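Local coordinates for protein 5'-nucleotidase SurE (Aquifex aeolicus, PDB 2WQK) that probably acts as a metal-dependent nucleotidase, removing the phosphate from nucleoside 5'-monophosphates to give the nucleoside and free phosphate, at residues V33-N38 with A70-L75; L52-R55 with F61-V64; A139-D144 with V162-L167. All blocks are in the same frame, centred on the assembly; numbering follows the deposited sequence. Where two conformers were deposited one is given.

Interaction 1. Residues V33-N38 with A70-L75; sequences VAPDRN and ADCVHL
C72 on helix 69-80 lies against the end of strand 29-35 and touches V33, A34 and P35 in turn. Its CB sits 3.4 Å from V33 O. Its sulfur reaches farther along the strand: C72 SG is 3.6 Å from A34 C, and P35 N lies equally near the sulfur. The proline ring joins in through its CD, 3.8 Å from C72 SG. The sulfur thus sits over the face of the A34-P35 peptide group. The first torsion of C72 explains this (chi1 -68°): it sets the sulfur beside the backbone N, anti to the carbonyl carbon.

One of the two V33 methyls does the touching: V33 CG1 is 3.6 Å from C72 O and packs against C72 CB. The contact is van der Waals, partly against backbone carbonyls, without hydrogen bonds between the segments. Its touching residues are buried.

Beyond P35, R37 grips the D36 carboxylate side-on. R37 NE binds D36 OD1 at 2.9 Å and R37 NH2 binds D36 OD2 at 3.0 Å. This salt bridge uses the syn lone pair of OD2, while NE meets OD1 on the syn side but 31° out of the carboxylate plane. D36 OD1 also accepts from D66 N. N38 OD1 is hydrogen-bonded to S40 OG, and S40 is a ligand of the bound sodium ion.

The strand and helix segments run nearly antiparallel, at 158°, with 7.5 Å between their axes at closest approach. Farther along the helix, H74 bonds E187 of a second subunit. C72 also packs on V7 of strand 3-7 and V64 of strand 61-64, and L75 on L52 and M54 of strand 52-58. The helix thus packs on four adjacent strands, 52-58, 61-64, 29-35 and 3-7.

Interaction 2. Residues L52-R55 with F61-V64; sequences LKMR and FYTV
R55 and T63 form an antiparallel hydrogen-bonded pair. R55 N gives its hydrogen to T63 O at 2.8 Å, and T63 N returns one to R55 O at 2.9 Å. Both bonds are close to straight (167°). CA-H...O contacts add to this: M54 CA to T63 O, Y62 CA to R55 O, and V64 CA to K53 O at 3.4 Å. Other backbone bonds join Y62 to V32 and A34, V64 to A34, and K53 to I65. The T63 hydroxyl bonds A34 O. K53 NZ binds T49 O of a third subunit. R55 NH2 reaches D194 of a second subunit in a salt bridge, though R55 is deposited in two conformers.

M54 and V64 make the next, non-hydrogen-bonded pair. V64 CG1 stands anti to the backbone N (chi1 -178°), which sends CG1 to L52 CB and CG2 to M54 SD, each 4.0 Å away. The M54 sulfur also makes an oblique Met-aromatic contact with the Y62 ring. With an alanine at V64, L52 and M54 would probably lose their methyl partners and a gap would open between them.

These strands form a beta hairpin at one edge of the main sheet. L52 and K53 pair with a strand of the second subunit, so the sheet continues across the interface.

Interaction 3. Residues A139-D144 with V162-L167; sequences AKVCVD and VNIPNL
A beta-alpha-beta unit places V141 and C142 of helix 135-152 over I164 of strand 158-165. I164 meets both helix residues, each with a different branch. Its CG2 methyl faces V141: I164 CG2 lies 3.7 Å from V141 CG1. The same V141 methyl is 4.0 Å from I164 CG1, so it rests against both branches at the root of the isoleucine. The two side chains lie alongside each other, pointing opposite ways. The first torsion of V141, uncommon for a helical valine (chi1 76°), stands CG1 between the backbone N and the carbonyl carbon, which carries it to I164.

The far end of I164 goes to the other helix residue, with I164 CD1 3.9 Å from C142 SG. Its second torsion is well off a staggered value (chi2 92°), which suggests some strain in turning CD1 to its place.

The unit is a crossover: strand 122-128 leads into the helix, and strand 158-165 returns parallel to it in the sheet. Backbone hydrogen bonds from I164 to S126 and F128 join the two strands. This arrangement fits the Rossmann-like core of the SurE family. The same face of the sheet carries further apolar neighbours. V141 and I164 both pack on V226 of strand 225-232, and C142 packs on F125. C142 also touches L20 of helix 15-24. Where the strand ends, N166 bonds M134 N and N132 O in the loop ahead of the helix.

How the interactions relate
Interactions 1 and 2 are neighbours, with centres 7 Å apart. They meet at A34 O, which lies 3.0 Å from V64 N, a probable hydrogen bond that, beside the one from T63, brings strands 29-35 and 61-64 together. Interaction 3 reaches the same sheet beyond the central strands. Its centre is 22 Å from that of interaction 1 and 27 Å from that of interaction 2. The bound sodium ion, held by D10, S40 and N94, is about 9 Å from the P35 side chain and about 13 Å from that of I164. Interactions 1 and 2 both touch the second subunit, whereas interaction 3 touches no other chain.

Interaction 1. Residues V33-N38 with A70-L75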
ATOM      1  N   VAL A  33      21.819   8.567  -1.760  1.00 12.76           N
ATOM      2  CA  VAL A  33      21.088   7.582  -0.947  1.00 12.66           C
ATOM      3  C   VAL A  33      19.627   7.811  -1.359  1.00 11.72           C
ATOM      4  O   VAL A  33      19.086   8.905  -1.129  1.00 12.95           O
ATOM      5  CB  VAL A  33      21.278   7.805   0.579  1.00 12.33           C
ATOM      6  CG1 VAL A  33      20.561   6.722   1.378  1.00 13.09           C
ATOM      7  CG2 VAL A  33      22.784   7.829   0.917  1.00 14.32           C
ATOM      8  N   ALA A  34      19.031   6.810  -1.989  1.00 12.40           N
ATOM      9  CA  ALA A  34      17.682   7.030  -2.557  1.00 12.86           C
ATOM     10  C   ALA A  34      16.805   5.768  -2.404  1.00 13.10           C
ATOM     11  O   ALA A  34      17.306   4.640  -2.256  1.00 12.71           O
ATOM     12  CB  ALA A  34      17.797   7.424  -4.026  1.00 14.35           C
ATOM     13  N   PRO A  35      15.481   5.965  -2.430  1.00 13.96           N
ATOM     14  CA  PRO A  35      14.606   4.807  -2.325  1.00 14.38           C
ATOM     15  C   PRO A  35      14.785   3.797  -3.470  1.00 14.53           C
ATOM     16  O   PRO A  35      15.261   4.145  -4.555  1.00 15.17           O
ATOM     17  CB  PRO A  35      13.185   5.422  -2.377  1.00 14.67           C
ATOM     18  CG  PRO A  35      13.363   6.894  -2.018  1.00 15.66           C
ATOM     19  CD  PRO A  35      14.756   7.239  -2.574  1.00 14.07           C
ATOM     20  N   ASP A  36      14.373   2.556  -3.238  1.00 15.99           N
ATOM     21  CA  ASP A  36      14.450   1.532  -4.271  1.00 17.53           C
ATOM     22  C   ASP A  36      13.180   1.470  -5.171  1.00 17.37           C
ATOM     23  O   ASP A  36      13.037   0.570  -5.976  1.00 18.98           O
ATOM     24  CB  ASP A  36      14.685   0.162  -3.648  1.00 18.11           C
ATOM     25  CG  ASP A  36      13.451  -0.368  -2.953  1.00 19.30           C
ATOM     26  OD1 ASP A  36      12.714   0.473  -2.393  1.00 19.95           O
ATOM     27  OD2 ASP A  36      13.253  -1.610  -2.965  1.00 23.40           O
ATOM     28  N   ARG A  37      12.253   2.424  -4.992  1.00 16.65           N
ATOM     29  CA  ARG A  37      10.950   2.423  -5.665  1.00 17.98           C
ATOM     30  C   ARG A  37      10.399   3.836  -5.603  1.00 17.23           C
ATOM     31  O   ARG A  37      10.846   4.683  -4.841  1.00 17.68           O
ATOM     32  CB  ARG A  37       9.945   1.470  -5.015  1.00 18.60           C
ATOM     33  CG  ARG A  37       9.514   1.865  -3.614  1.00 19.89           C
ATOM     34  CD  ARG A  37       8.928   0.692  -2.806  1.00 23.19           C
ATOM     35  NE  ARG A  37       9.935  -0.324  -2.485  1.00 23.74           N
ATOM     36  CZ  ARG A  37       9.683  -1.515  -1.947  1.00 26.68           C
ATOM     37  NH1 ARG A  37       8.434  -1.898  -1.692  1.00 28.47           N
ATOM     38  NH2 ARG A  37      10.681  -2.329  -1.682  1.00 27.21           N
ATOM     39  N   ASN A  38       9.391   4.094  -6.410  1.00 18.14           N
ATOM     40  CA  ASN A  38       8.761   5.390  -6.431  1.00 17.48           C
ATOM     41  C   ASN A  38       7.779   5.511  -5.272  1.00 18.15           C
ATOM     42  O   ASN A  38       6.782   4.753  -5.202  1.00 19.27           O
ATOM     43  CB  ASN A  38       8.018   5.576  -7.752  1.00 18.14           C
ATOM     44  CG  ASN A  38       7.640   6.985  -8.001  1.00 19.12           C
ATOM     45  OD1 ASN A  38       7.169   7.650  -7.106  1.00 19.79           O
ATOM     46  ND2 ASN A  38       7.889   7.485  -9.235  1.00 23.74           N
ATOM     47  N   ALA A  70      13.083  11.144   3.754  1.00 12.88           N
ATOM     48  CA  ALA A  70      13.513  11.413   5.116  1.00 12.68           C
ATOM     49  C   ALA A  70      14.478  10.341   5.651  1.00 12.31           C
ATOM     50  O   ALA A  70      15.538  10.670   6.224  1.00 13.14           O
ATOM     51  CB  ALA A  70      12.286  11.569   6.017  1.00 13.55           C
ATOM     52  N   ASP A  71      14.105   9.070   5.463  1.00 12.55           N
ATOM     53  CA  ASP A  71      14.939   7.922   5.893  1.00 11.77           C
ATOM     54  C   ASP A  71      16.316   8.045   5.195  1.00 12.20           C
ATOM     55  O   ASP A  71      17.370   7.837   5.801  1.00 13.37           O
ATOM     56  CB  ASP A  71      14.331   6.598   5.505  1.00 13.14           C
ATOM     57  CG  ASP A  71      13.019   6.283   6.267  1.00 14.51           C
ATOM     58  OD1 ASP A  71      12.828   6.834   7.375  1.00 16.68           O
ATOM     59  OD2 ASP A  71      12.234   5.454   5.736  1.00 15.71           O
ATOM     60  N   CYS A  72      16.264   8.348   3.908  1.00 10.98           N
ATOM     61  CA  CYS A  72      17.498   8.413   3.104  1.00 10.74           C
ATOM     62  C   CYS A  72      18.441   9.525   3.620  1.00  9.97           C
ATOM     63  O   CYS A  72      19.672   9.344   3.674  1.00 12.20           O
ATOM     64  CB  CYS A  72      17.175   8.611   1.615  1.00 11.99           C
ATOM     65  SG  CYS A  72      16.386   7.228   0.834  1.00 13.76           S
ATOM     66  N   VAL A  73      17.877  10.701   3.914  1.00 10.24           N
ATOM     67  CA  VAL A  73      18.677  11.804   4.431  1.00 10.28           C
ATOM     68  C   VAL A  73      19.303  11.440   5.772  1.00 10.88           C
ATOM     69  O   VAL A  73      20.495  11.646   6.002  1.00 13.08           O
ATOM     70  CB  VAL A  73      17.884  13.130   4.536  1.00 10.52           C
ATOM     71  CG1 VAL A  73      18.668  14.219   5.284  1.00 12.02           C
ATOM     72  CG2 VAL A  73      17.361  13.566   3.150  1.00 11.37           C
ATOM     73  N   HIS A  74      18.484  10.863   6.650  1.00 11.73           N
ATOM     74  CA  HIS A  74      18.973  10.543   7.970  1.00 12.41           C
ATOM     75  C   HIS A  74      20.009   9.409   7.968  1.00 13.39           C
ATOM     76  O   HIS A  74      21.063   9.514   8.679  1.00 14.17           O
ATOM     77  CB  HIS A  74      17.804  10.277   8.937  1.00 12.89           C
ATOM     78  CG  HIS A  74      17.076  11.536   9.325  1.00 14.26           C
ATOM     79  ND1 HIS A  74      17.101  12.044  10.605  1.00 16.60           N
ATOM     80  CD2 HIS A  74      16.315  12.391   8.603  1.00 14.93           C
ATOM     81  CE1 HIS A  74      16.405  13.173  10.644  1.00 17.84           C
ATOM     82  NE2 HIS A  74      15.909  13.406   9.444  1.00 15.62           N
ATOM     83  N   LEU A  75      19.750   8.359   7.190  1.00 12.68           N
ATOM     84  CA  LEU A  75      20.746   7.266   7.084  1.00 13.92           C
ATOM     85  C   LEU A  75      21.982   7.772   6.321  1.00 13.84           C
ATOM     86  O   LEU A  75      23.121   7.376   6.622  1.00 15.26           O
ATOM     87  CB  LEU A  75      20.164   6.025   6.407  1.00 14.27           C
ATOM     88  CG  LEU A  75      19.132   5.242   7.244  1.00 16.04           C
ATOM     89  CD1 LEU A  75      18.531   4.113   6.433  1.00 19.14           C
ATOM     90  CD2 LEU A  75      19.729   4.696   8.571  1.00 17.40           C
TER

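Interaction 2. Residues L52-R55 with F61-V64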
ATOM      1  N   LEU A  52      15.376  -0.825   8.334  1.00 15.61           N
ATOM      2  CA  LEU A  52      15.538  -0.458   6.945  1.00 16.04           C
ATOM      3  C   LEU A  52      16.780  -1.128   6.370  1.00 15.56           C
ATOM      4  O   LEU A  52      17.863  -0.991   6.932  1.00 15.64           O
ATOM      5  CB  LEU A  52      15.684   1.059   6.841  1.00 16.38           C
ATOM      6  CG  LEU A  52      14.434   1.873   7.207  1.00 19.48           C
ATOM      7  CD1 LEU A  52      14.825   3.341   7.459  1.00 21.47           C
ATOM      8  CD2 LEU A  52      13.377   1.712   6.145  1.00 20.94           C
ATOM      9  N   LYS A  53      16.607  -1.850   5.277  1.00 15.65           N
ATOM     10  CA  LYS A  53      17.753  -2.396   4.571  1.00 16.08           C
ATOM     11  C   LYS A  53      18.366  -1.278   3.729  1.00 16.51           C
ATOM     12  O   LYS A  53      17.660  -0.527   3.072  1.00 16.04           O
ATOM     13  CB  LYS A  53      17.337  -3.532   3.665  1.00 17.59           C
ATOM     14  CG  LYS A  53      16.746  -4.749   4.378  1.00 20.07           C
ATOM     15  CD  LYS A  53      16.653  -5.938   3.405  1.00 24.63           C
ATOM     16  CE  LYS A  53      15.619  -5.756   2.335  1.00 26.53           C
ATOM     17  NZ  LYS A  53      15.531  -6.992   1.512  1.00 27.27           N
ATOM     18  N   MET A  54      19.690  -1.215   3.726  1.00 17.90           N
ATOM     19  CA  MET A  54      20.374  -0.253   2.836  1.00 17.86           C
ATOM     20  C   MET A  54      21.457  -1.015   2.116  1.00 19.34           C
ATOM     21  O   MET A  54      22.253  -1.702   2.774  1.00 21.13           O
ATOM     22  CB  MET A  54      20.898   0.976   3.609  1.00 19.37           C
ATOM     23  CG  MET A  54      21.598   2.058   2.706  1.00 18.20           C
ATOM     24  SD  MET A  54      21.943   3.589   3.588  1.00 21.55           S
ATOM     25  CE  MET A  54      22.726   3.066   5.092  1.00 20.31           C
ATOM     26  N   ARG A  55      21.438  -0.898   0.787  1.00 18.09           N
ATOM     27  CA  ARG A  55      22.284  -1.686  -0.118  0.50 19.19           C
ATOM     28  C   ARG A  55      23.181  -0.763  -0.928  1.00 18.94           C
ATOM     29  O   ARG A  55      22.711   0.246  -1.466  1.00 17.50           O
ATOM     30  CB  ARG A  55      21.395  -2.431  -1.116  0.50 20.30           C
ATOM     31  CG  ARG A  55      20.584  -3.554  -0.509  0.50 22.19           C
ATOM     32  CD  ARG A  55      21.456  -4.772  -0.276  0.50 24.66           C
ATOM     33  NE  ARG A  55      20.724  -5.866   0.353  0.50 26.72           N
ATOM     34  CZ  ARG A  55      20.403  -5.916   1.639  0.50 25.98           C
ATOM     35  NH1 ARG A  55      20.730  -4.935   2.474  0.50 25.24           N
ATOM     36  NH2 ARG A  55      19.740  -6.961   2.082  0.50 27.51           N
ATOM     37  N   PHE A  61      26.917   5.304  -3.767  1.00 15.07           N
ATOM     38  CA  PHE A  61      25.583   5.198  -4.372  1.00 15.23           C
ATOM     39  C   PHE A  61      24.851   4.059  -3.661  1.00 15.82           C
ATOM     40  O   PHE A  61      25.186   2.870  -3.835  1.00 15.52           O
ATOM     41  CB  PHE A  61      25.740   4.978  -5.874  1.00 15.65           C
ATOM     42  CG  PHE A  61      24.524   5.243  -6.677  1.00 17.61           C
ATOM     43  CD1 PHE A  61      24.503   6.218  -7.652  1.00 21.07           C
ATOM     44  CD2 PHE A  61      23.376   4.522  -6.468  1.00 22.60           C
ATOM     45  CE1 PHE A  61      23.359   6.473  -8.389  1.00 23.03           C
ATOM     46  CE2 PHE A  61      22.243   4.755  -7.258  1.00 21.60           C
ATOM     47  CZ  PHE A  61      22.234   5.720  -8.187  1.00 21.31           C
ATOM     48  N   TYR A  62      23.858   4.443  -2.859  1.00 14.26           N
ATOM     49  CA  TYR A  62      23.170   3.501  -1.968  1.00 14.17           C
ATOM     50  C   TYR A  62      21.676   3.612  -2.163  1.00 13.40           C
ATOM     51  O   TYR A  62      21.158   4.667  -2.537  1.00 13.32           O
ATOM     52  CB  TYR A  62      23.442   3.843  -0.519  1.00 14.91           C
ATOM     53  CG  TYR A  62      24.877   3.631  -0.137  1.00 16.51           C
ATOM     54  CD1 TYR A  62      25.284   2.432   0.477  1.00 17.59           C
ATOM     55  CD2 TYR A  62      25.818   4.617  -0.392  1.00 16.82           C
ATOM     56  CE1 TYR A  62      26.630   2.237   0.817  1.00 20.80           C
ATOM     57  CE2 TYR A  62      27.169   4.410  -0.085  1.00 18.73           C
ATOM     58  CZ  TYR A  62      27.556   3.233   0.536  1.00 18.45           C
ATOM     59  OH  TYR A  62      28.904   3.073   0.837  1.00 25.38           O
ATOM     60  N   THR A  63      20.995   2.503  -1.923  1.00 13.33           N
ATOM     61  CA  THR A  63      19.542   2.559  -1.879  1.00 14.27           C
ATOM     62  C   THR A  63      19.040   2.056  -0.542  1.00 14.38           C
ATOM     63  O   THR A  63      19.591   1.116   0.045  1.00 15.18           O
ATOM     64  CB  THR A  63      18.879   1.748  -3.026  1.00 14.93           C
ATOM     65  OG1 THR A  63      17.453   1.955  -3.014  1.00 16.52           O
ATOM     66  CG2 THR A  63      19.211   0.227  -3.006  1.00 15.68           C
ATOM     67  N   VAL A  64      17.953   2.695  -0.092  1.00 13.43           N
ATOM     68  CA  VAL A  64      17.262   2.281   1.112  1.00 14.44           C
ATOM     69  C   VAL A  64      15.948   1.595   0.658  1.00 14.67           C
ATOM     70  O   VAL A  64      15.098   2.192  -0.014  1.00 15.45           O
ATOM     71  CB  VAL A  64      16.948   3.460   2.090  1.00 14.65           C
ATOM     72  CG1 VAL A  64      16.267   2.910   3.356  1.00 16.03           C
ATOM     73  CG2 VAL A  64      18.206   4.238   2.476  1.00 16.08           C
TER

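Interaction 3. Residues A139-D144 with V162-L167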
ATOM      1  N   ALA A 139      19.218  19.588 -15.466  1.00 14.95           N
ATOM      2  CA  ALA A 139      20.337  19.468 -14.520  1.00 14.94           C
ATOM      3  C   ALA A 139      21.336  20.589 -14.681  1.00 15.85           C
ATOM      4  O   ALA A 139      21.991  20.991 -13.730  1.00 15.77           O
ATOM      5  CB  ALA A 139      21.048  18.092 -14.627  1.00 14.88           C
ATOM      6  N   LYS A 140      21.465  21.103 -15.913  1.00 16.90           N
ATOM      7  CA  LYS A 140      22.409  22.201 -16.142  1.00 17.88           C
ATOM      8  C   LYS A 140      22.061  23.435 -15.301  1.00 17.77           C
ATOM      9  O   LYS A 140      22.951  24.045 -14.710  1.00 19.70           O
ATOM     10  CB  LYS A 140      22.458  22.586 -17.631  1.00 19.24           C
ATOM     11  CG  LYS A 140      22.953  21.450 -18.511  1.00 22.56           C
ATOM     12  CD  LYS A 140      22.805  21.789 -19.993  1.00 26.33           C
ATOM     13  CE  LYS A 140      23.285  20.661 -20.860  1.00 28.57           C
ATOM     14  NZ  LYS A 140      22.982  20.986 -22.316  1.00 31.28           N
ATOM     15  N   VAL A 141      20.768  23.791 -15.219  1.00 17.09           N
ATOM     16  CA  VAL A 141      20.441  24.951 -14.416  1.00 18.00           C
ATOM     17  C   VAL A 141      20.523  24.597 -12.904  1.00 16.33           C
ATOM     18  O   VAL A 141      20.910  25.442 -12.106  1.00 16.45           O
ATOM     19  CB  VAL A 141      19.171  25.663 -14.869  1.00 19.90           C
ATOM     20  CG1 VAL A 141      17.979  24.917 -14.450  1.00 21.71           C
ATOM     21  CG2 VAL A 141      19.195  27.138 -14.381  1.00 23.08           C
ATOM     22  N   CYS A 142      20.246  23.345 -12.542  1.00 15.12           N
ATOM     23  CA  CYS A 142      20.403  22.950 -11.129  1.00 15.67           C
ATOM     24  C   CYS A 142      21.849  23.174 -10.667  1.00 16.16           C
ATOM     25  O   CYS A 142      22.106  23.692  -9.566  1.00 15.89           O
ATOM     26  CB  CYS A 142      19.968  21.509 -10.892  1.00 15.37           C
ATOM     27  SG  CYS A 142      18.238  21.211 -11.275  1.00 18.22           S
ATOM     28  N   VAL A 143      22.809  22.769 -11.510  1.00 16.42           N
ATOM     29  CA  VAL A 143      24.206  22.921 -11.158  1.00 18.49           C
ATOM     30  C   VAL A 143      24.597  24.413 -11.090  1.00 16.63           C
ATOM     31  O   VAL A 143      25.338  24.809 -10.219  1.00 16.67           O
ATOM     32  CB  VAL A 143      25.100  22.053 -12.053  1.00 19.96           C
ATOM     33  CG1 VAL A 143      26.574  22.295 -11.759  1.00 24.26           C
ATOM     34  CG2 VAL A 143      24.712  20.595 -11.844  1.00 23.12           C
ATOM     35  N   ASP A 144      24.027  25.240 -11.966  1.00 15.49           N
ATOM     36  CA  ASP A 144      24.261  26.688 -11.902  1.00 16.43           C
ATOM     37  C   ASP A 144      23.848  27.224 -10.527  1.00 15.42           C
ATOM     38  O   ASP A 144      24.556  28.006  -9.920  1.00 16.56           O
ATOM     39  CB  ASP A 144      23.470  27.450 -12.975  1.00 17.18           C
ATOM     40  CG  ASP A 144      24.046  27.283 -14.404  1.00 20.62           C
ATOM     41  OD1 ASP A 144      25.210  26.827 -14.574  1.00 25.63           O
ATOM     42  OD2 ASP A 144      23.278  27.566 -15.344  1.00 23.28           O
ATOM     43  N   VAL A 162      12.895  24.538  -5.746  1.00 10.18           N
ATOM     44  CA  VAL A 162      13.195  24.978  -7.129  1.00 10.88           C
ATOM     45  C   VAL A 162      12.389  24.162  -8.112  1.00 10.78           C
ATOM     46  O   VAL A 162      12.373  22.926  -8.020  1.00 11.29           O
ATOM     47  CB  VAL A 162      14.705  24.830  -7.429  1.00 10.27           C
ATOM     48  CG1 VAL A 162      15.025  25.313  -8.856  1.00 12.30           C
ATOM     49  CG2 VAL A 162      15.543  25.593  -6.391  1.00 12.90           C
ATOM     50  N   ASN A 163      11.690  24.848  -9.035  1.00 11.81           N
ATOM     51  CA  ASN A 163      10.985  24.167 -10.130  1.00 11.16           C
ATOM     52  C   ASN A 163      11.568  24.702 -11.434  1.00 12.29           C
ATOM     53  O   ASN A 163      11.749  25.922 -11.574  1.00 12.08           O
ATOM     54  CB  ASN A 163       9.476  24.425 -10.085  1.00 11.88           C
ATOM     55  CG  ASN A 163       8.791  23.573  -9.024  1.00 11.79           C
ATOM     56  OD1 ASN A 163       8.199  22.531  -9.343  1.00 13.10           O
ATOM     57  ND2 ASN A 163       8.871  24.027  -7.732  1.00 12.65           N
ATOM     58  N   ILE A 164      11.812  23.785 -12.364  1.00 12.32           N
ATOM     59  CA  ILE A 164      12.446  24.149 -13.647  1.00 13.26           C
ATOM     60  C   ILE A 164      11.541  23.749 -14.791  1.00 14.35           C
ATOM     61  O   ILE A 164      11.131  22.611 -14.882  1.00 15.86           O
ATOM     62  CB  ILE A 164      13.807  23.447 -13.832  1.00 13.45           C
ATOM     63  CG1 ILE A 164      14.717  23.601 -12.606  1.00 14.19           C
ATOM     64  CG2 ILE A 164      14.501  23.918 -15.127  1.00 14.27           C
ATOM     65  CD1 ILE A 164      14.565  22.422 -11.560  1.00 17.13           C
ATOM     66  N   PRO A 165      11.238  24.700 -15.690  1.00 15.66           N
ATOM     67  CA  PRO A 165      10.473  24.357 -16.892  1.00 16.26           C
ATOM     68  C   PRO A 165      11.143  23.296 -17.767  1.00 16.96           C
ATOM     69  O   PRO A 165      12.367  23.217 -17.817  1.00 17.69           O
ATOM     70  CB  PRO A 165      10.466  25.676 -17.689  1.00 17.79           C
ATOM     71  CG  PRO A 165      10.849  26.726 -16.850  1.00 18.78           C
ATOM     72  CD  PRO A 165      11.584  26.122 -15.646  1.00 15.44           C
ATOM     73  N   ASN A 166      10.322  22.525 -18.478  1.00 18.22           N
ATOM     74  CA  ASN A 166      10.826  21.508 -19.377  1.00 18.37           C
ATOM     75  C   ASN A 166      11.235  22.126 -20.697  1.00 20.21           C
ATOM     76  O   ASN A 166      10.519  22.006 -21.699  1.00 21.61           O
ATOM     77  CB  ASN A 166       9.793  20.420 -19.599  1.00 18.72           C
ATOM     78  CG  ASN A 166      10.347  19.244 -20.348  1.00 19.35           C
ATOM     79  OD1 ASN A 166      11.539  18.992 -20.295  1.00 21.61           O
ATOM     80  ND2 ASN A 166       9.475  18.504 -21.042  1.00 22.29           N
ATOM     81  N   LEU A 167      12.360  22.822 -20.657  1.00 20.15           N
ATOM     82  CA  LEU A 167      12.920  23.492 -21.817  1.00 21.12           C
ATOM     83  C   LEU A 167      14.385  23.155 -21.968  1.00 21.25           C
ATOM     84  O   LEU A 167      15.080  22.818 -21.002  1.00 22.09           O
ATOM     85  CB  LEU A 167      12.804  24.999 -21.632  1.00 21.14           C
ATOM     86  CG  LEU A 167      11.411  25.624 -21.623  1.00 22.14           C
ATOM     87  CD1 LEU A 167      11.455  27.072 -21.124  1.00 22.45           C
ATOM     88  CD2 LEU A 167      10.777  25.555 -23.007  1.00 24.63           C
TER